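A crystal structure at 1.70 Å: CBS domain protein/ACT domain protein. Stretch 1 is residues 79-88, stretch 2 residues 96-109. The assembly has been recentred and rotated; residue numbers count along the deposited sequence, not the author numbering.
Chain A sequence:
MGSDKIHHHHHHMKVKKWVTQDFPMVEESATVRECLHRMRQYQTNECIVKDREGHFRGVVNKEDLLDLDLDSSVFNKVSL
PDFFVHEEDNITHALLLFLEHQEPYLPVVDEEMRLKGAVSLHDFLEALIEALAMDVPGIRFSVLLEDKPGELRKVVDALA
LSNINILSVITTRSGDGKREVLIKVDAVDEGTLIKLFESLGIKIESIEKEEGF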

# COMPACT_ATOMS: atom_id res chain seq x y z
N SER A 79 -8.02 5.86 3.23
CA SER A 79 -9.00 4.81 3.09
C SER A 79 -8.36 3.48 3.53
O SER A 79 -7.13 3.38 3.61
N LEU A 80 -9.20 2.45 3.74
CA LEU A 80 -8.73 1.07 3.90
C LEU A 80 -7.71 0.87 5.04
O LEU A 80 -6.64 0.29 4.82
N PRO A 81 -8.07 1.29 6.26
CA PRO A 81 -7.16 1.07 7.38
C PRO A 81 -6.92 -0.42 7.69
O PRO A 81 -5.97 -0.72 8.42
N ASP A 82 -7.78 -1.31 7.19
CA ASP A 82 -7.69 -2.75 7.49
C ASP A 82 -6.98 -3.54 6.40
O ASP A 82 -6.89 -4.77 6.49
N PHE A 83 -6.48 -2.84 5.37
CA PHE A 83 -5.89 -3.48 4.18
C PHE A 83 -4.38 -3.64 4.37
O PHE A 83 -3.58 -2.78 4.01
N PHE A 84 -4.00 -4.77 4.97
CA PHE A 84 -2.60 -5.06 5.25
C PHE A 84 -2.44 -6.56 5.50
O PHE A 84 -3.41 -7.26 5.80
N VAL A 85 -1.20 -7.03 5.40
CA VAL A 85 -0.82 -8.35 5.93
C VAL A 85 0.44 -8.20 6.80
O VAL A 85 1.10 -7.19 6.72
N HIS A 86 0.75 -9.21 7.60
CA HIS A 86 1.94 -9.19 8.46
C HIS A 86 3.14 -9.83 7.75
O HIS A 86 2.97 -10.68 6.89
N GLU A 87 4.35 -9.44 8.14
CA GLU A 87 5.57 -10.01 7.55
C GLU A 87 5.60 -11.54 7.57
O GLU A 87 6.11 -12.17 6.64
N GLU A 88 5.11 -12.13 8.65
CA GLU A 88 5.24 -13.57 8.86
C GLU A 88 4.04 -14.39 8.37
O GLU A 88 3.96 -15.61 8.58
N LEU A 96 -6.47 -13.54 0.15
CA LEU A 96 -7.70 -13.09 0.77
C LEU A 96 -7.84 -11.56 0.79
O LEU A 96 -8.96 -11.04 0.69
N LEU A 97 -6.75 -10.84 1.02
CA LEU A 97 -6.78 -9.37 1.02
C LEU A 97 -6.99 -8.82 -0.39
O LEU A 97 -7.76 -7.88 -0.57
N PHE A 98 -6.29 -9.38 -1.39
CA PHE A 98 -6.48 -8.93 -2.78
C PHE A 98 -7.90 -9.23 -3.29
O PHE A 98 -8.43 -8.48 -4.10
N LEU A 99 -8.51 -10.29 -2.80
CA LEU A 99 -9.91 -10.58 -3.12
C LEU A 99 -10.83 -9.50 -2.58
O LEU A 99 -11.81 -9.12 -3.22
N GLU A 100 -10.52 -9.00 -1.38
CA GLU A 100 -11.25 -7.88 -0.79
C GLU A 100 -11.06 -6.57 -1.56
O GLU A 100 -12.05 -5.88 -1.86
N HIS A 101 -9.80 -6.24 -1.90
CA HIS A 101 -9.45 -5.02 -2.62
C HIS A 101 -8.29 -5.24 -3.60
O HIS A 101 -7.16 -5.56 -3.18
N GLN A 102 -8.53 -5.03 -4.90
CA GLN A 102 -7.48 -5.30 -5.91
C GLN A 102 -6.55 -4.09 -6.13
O GLN A 102 -6.40 -3.56 -7.25
N GLU A 103 -5.90 -3.67 -5.07
CA GLU A 103 -5.01 -2.53 -5.10
C GLU A 103 -3.69 -3.04 -5.66
O GLU A 103 -3.36 -4.21 -5.48
N PRO A 104 -2.92 -2.18 -6.35
CA PRO A 104 -1.61 -2.60 -6.87
C PRO A 104 -0.53 -2.92 -5.84
O PRO A 104 0.44 -3.60 -6.20
N TYR A 105 -0.67 -2.38 -4.63
CA TYR A 105 0.27 -2.61 -3.55
C TYR A 105 -0.44 -2.90 -2.24
O TYR A 105 -1.32 -2.13 -1.80
N LEU A 106 -0.09 -4.04 -1.64
CA LEU A 106 -0.63 -4.49 -0.37
C LEU A 106 0.37 -4.14 0.77
O LEU A 106 1.54 -4.59 0.76
N PRO A 107 -0.05 -3.28 1.71
CA PRO A 107 0.82 -2.95 2.83
C PRO A 107 1.22 -4.17 3.67
O PRO A 107 0.40 -5.06 3.89
N VAL A 108 2.48 -4.19 4.09
CA VAL A 108 3.04 -5.21 4.98
C VAL A 108 3.49 -4.56 6.28
O VAL A 108 4.19 -3.55 6.26
N VAL A 109 3.09 -5.14 7.39
CA VAL A 109 3.37 -4.54 8.70
C VAL A 109 3.99 -5.56 9.66
O VAL A 109 3.92 -6.77 9.44

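The contact is organised around one aromatic ring. Phe 83 leaves its backbone sideways, but its t rotamer (chi1 -176°) carries the ring into the pocket between helix 96-100 and strand 105-109, where the other stretch covers more of it than of any other residue. Leu 106, also t at chi1, lays CD1 over one face of that ring, 3.7 Å from Phe 83 CZ. Backbone carbonyls meet the ring's edge: Leu 97 O lies 3.4 Å from Phe 83 CE1 and Tyr 105 O 3.5 Å from Phe 83 CE2, an arrangement that suits the slightly positive hydrogens of an aromatic rim. Pro 107 CD approaches Phe 83 CD2 at 3.6 Å, and Glu 103 contributes its CB, 3.6 Å from Phe 83 CE2. The cost of this packing is Phe 83 O, buried without a polar partner and 3.2 Å from Pro 107 CD.

Beside this ring, the strand adds a second apolar cluster. Val 85 (m) and Val 108 (t) share one face of the sheet; Val 85 sets CG1 3.7 Å from Leu 97 CD2, and its CG2 3.7 Å from Leu 106 CD2, while Val 85 CG1 too lies 3.8 Å from Leu 106 CD2. Leu 97, m at both chi angles, points from the helix toward the first stretch, and its CD2 meets Val 85 there.

The opposite face, bearing His 86 and Val 109, is arranged differently: one methyl serves two rings. Val 109 (m) places CG2 over the face of the His 86 imidazole, 4.0 Å from its centroid, and the same CG2 lies 3.7 Å from Phe 84 CD1. Phe 84 adopts p, and the end of its side chain leads away from the other stretch.

Parallel pairing fixes this register through the backbone. Val 85 N donates to Pro 107 O (3.0 Å), Val 109 N to Val 85 O (2.9 Å), and Glu 87 N to Val 109 O (3.0 Å). Glu 87 also brings CG to 3.9 Å from Val 108 CG1, using the aliphatic part of an acidic side chain as cover.

At the other margin, past the helix end, His 101 (m) turns the edge of its ring toward the face of Phe 83, with the planes at 88°. Leu 80, m then t, reaches over the His 101 ring, its CD2 3.6 Å from CE1 of that histidine. Its other methyl, CD1, sits 3.7 Å from Glu 103 OE2, where the apolar packing gives way to carboxylate. No side-chain hydrogen bond or salt bridge crosses the contact; its hydrogen bonds are all between backbone atoms, and the side chains meet through apolar and aromatic packing.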

# COMPACT_ATOMS: atom_id res chain seq x y z
CB SER A 79 -9.39 4.73 1.60
OG SER A 79 -10.03 5.94 1.22
CB LEU A 80 -8.14 0.54 2.59
CG LEU A 80 -9.00 0.64 1.32
CD1 LEU A 80 -8.33 -0.03 0.14
CD2 LEU A 80 -10.37 0.01 1.62
CB PRO A 81 -7.86 1.77 8.56
CG PRO A 81 -9.25 1.92 8.16
CD PRO A 81 -9.31 1.98 6.68
CB ASP A 82 -9.09 -3.34 7.72
CG ASP A 82 -9.91 -2.55 8.75
OD1 ASP A 82 -9.46 -2.42 9.93
OD2 ASP A 82 -11.00 -2.05 8.39
CB PHE A 83 -6.20 -2.66 2.91
CG PHE A 83 -5.73 -3.29 1.64
CD1 PHE A 83 -6.31 -4.46 1.15
CD2 PHE A 83 -4.73 -2.68 0.87
CE1 PHE A 83 -5.89 -5.03 -0.05
CE2 PHE A 83 -4.32 -3.23 -0.31
CZ PHE A 83 -4.90 -4.43 -0.77
CB PHE A 84 -2.10 -4.29 6.50
CG PHE A 84 -2.80 -4.70 7.78
CD1 PHE A 84 -2.38 -5.80 8.50
CD2 PHE A 84 -3.90 -3.99 8.24
CE1 PHE A 84 -3.03 -6.19 9.65
CE2 PHE A 84 -4.54 -4.35 9.38
CZ PHE A 84 -4.12 -5.46 10.10
CB VAL A 85 -0.60 -9.39 4.81
CG1 VAL A 85 -1.90 -9.68 4.13
CG2 VAL A 85 0.47 -8.95 3.81
CB HIS A 86 1.67 -9.90 9.79
CG HIS A 86 0.90 -9.07 10.78
ND1 HIS A 86 -0.48 -9.02 10.80
CD2 HIS A 86 1.33 -8.26 11.77
CE1 HIS A 86 -0.87 -8.23 11.78
NE2 HIS A 86 0.21 -7.75 12.38
CB GLU A 87 6.79 -9.55 8.33
CG GLU A 87 7.20 -8.11 8.11
CD GLU A 87 8.54 -7.80 8.75
OE1 GLU A 87 8.69 -7.95 9.99
OE2 GLU A 87 9.46 -7.40 8.01
CB GLU A 88 5.50 -13.84 10.34
CG GLU A 88 6.80 -13.21 10.86
CD GLU A 88 8.05 -13.89 10.33
OE1 GLU A 88 7.97 -15.03 9.83
OE2 GLU A 88 9.13 -13.27 10.41
CB LEU A 96 -7.82 -13.66 2.19
CG LEU A 96 -9.08 -13.32 2.98
CD1 LEU A 96 -10.19 -14.27 2.59
CD2 LEU A 96 -8.81 -13.36 4.49
CB LEU A 97 -5.51 -8.76 1.61
CG LEU A 97 -5.35 -8.72 3.13
CD1 LEU A 97 -6.32 -7.73 3.74
CD2 LEU A 97 -5.54 -10.07 3.74
CB PHE A 98 -5.41 -9.48 -3.74
CG PHE A 98 -4.04 -8.82 -3.60
CD1 PHE A 98 -3.86 -7.46 -3.85
CD2 PHE A 98 -2.90 -9.59 -3.33
CE1 PHE A 98 -2.61 -6.88 -3.78
CE2 PHE A 98 -1.66 -9.02 -3.25
CZ PHE A 98 -1.49 -7.66 -3.46
CB LEU A 99 -10.32 -11.94 -2.57
CG LEU A 99 -11.79 -12.29 -2.78
CD1 LEU A 99 -12.07 -12.51 -4.25
CD2 LEU A 99 -12.16 -13.52 -1.96
CB GLU A 100 -10.87 -7.68 0.69
CG GLU A 100 -11.41 -8.77 1.62
CD GLU A 100 -10.93 -8.63 3.06
OE1 GLU A 100 -10.56 -7.52 3.48
OE2 GLU A 100 -10.93 -9.66 3.78
CB HIS A 101 -9.06 -3.94 -1.62
CG HIS A 101 -10.10 -3.67 -0.57
ND1 HIS A 101 -11.26 -2.98 -0.83
CD2 HIS A 101 -10.13 -3.98 0.74
CE1 HIS A 101 -11.97 -2.89 0.28
NE2 HIS A 101 -11.31 -3.49 1.25
CB GLN A 102 -8.09 -5.75 -7.24
CG GLN A 102 -8.86 -7.08 -7.16
CD GLN A 102 -10.31 -6.92 -6.79
OE1 GLN A 102 -11.09 -6.26 -7.48
NE2 GLN A 102 -10.70 -7.58 -5.70
CB GLU A 103 -4.79 -2.00 -3.68
CG GLU A 103 -6.00 -1.39 -3.00
CD GLU A 103 -6.42 -0.06 -3.58
OE1 GLU A 103 -5.57 0.68 -4.12
OE2 GLU A 103 -7.64 0.23 -3.52
CB PRO A 104 -1.17 -1.41 -7.71
CG PRO A 104 -1.92 -0.28 -7.24
CD PRO A 104 -3.24 -0.80 -6.76
CB TYR A 105 1.20 -1.41 -3.37
CG TYR A 105 1.99 -1.06 -4.59
CD1 TYR A 105 3.22 -1.63 -4.82
CD2 TYR A 105 1.52 -0.12 -5.51
CE1 TYR A 105 3.98 -1.30 -5.94
CE2 TYR A 105 2.26 0.21 -6.63
CZ TYR A 105 3.49 -0.37 -6.83
OH TYR A 105 4.23 -0.03 -7.96
CB LEU A 106 -0.91 -6.00 -0.41
CG LEU A 106 -1.25 -6.69 0.90
CD1 LEU A 106 -2.54 -6.17 1.49
CD2 LEU A 106 -1.36 -8.18 0.68
CB PRO A 107 -0.03 -1.96 3.65
CG PRO A 107 -0.93 -1.37 2.69
CD PRO A 107 -1.29 -2.49 1.76
CB VAL A 108 4.23 -5.96 4.32
CG1 VAL A 108 4.84 -6.97 5.27
CG2 VAL A 108 3.76 -6.62 3.02
CB VAL A 109 2.09 -3.92 9.34
CG1 VAL A 109 1.48 -2.84 8.45
CG2 VAL A 109 1.07 -4.99 9.64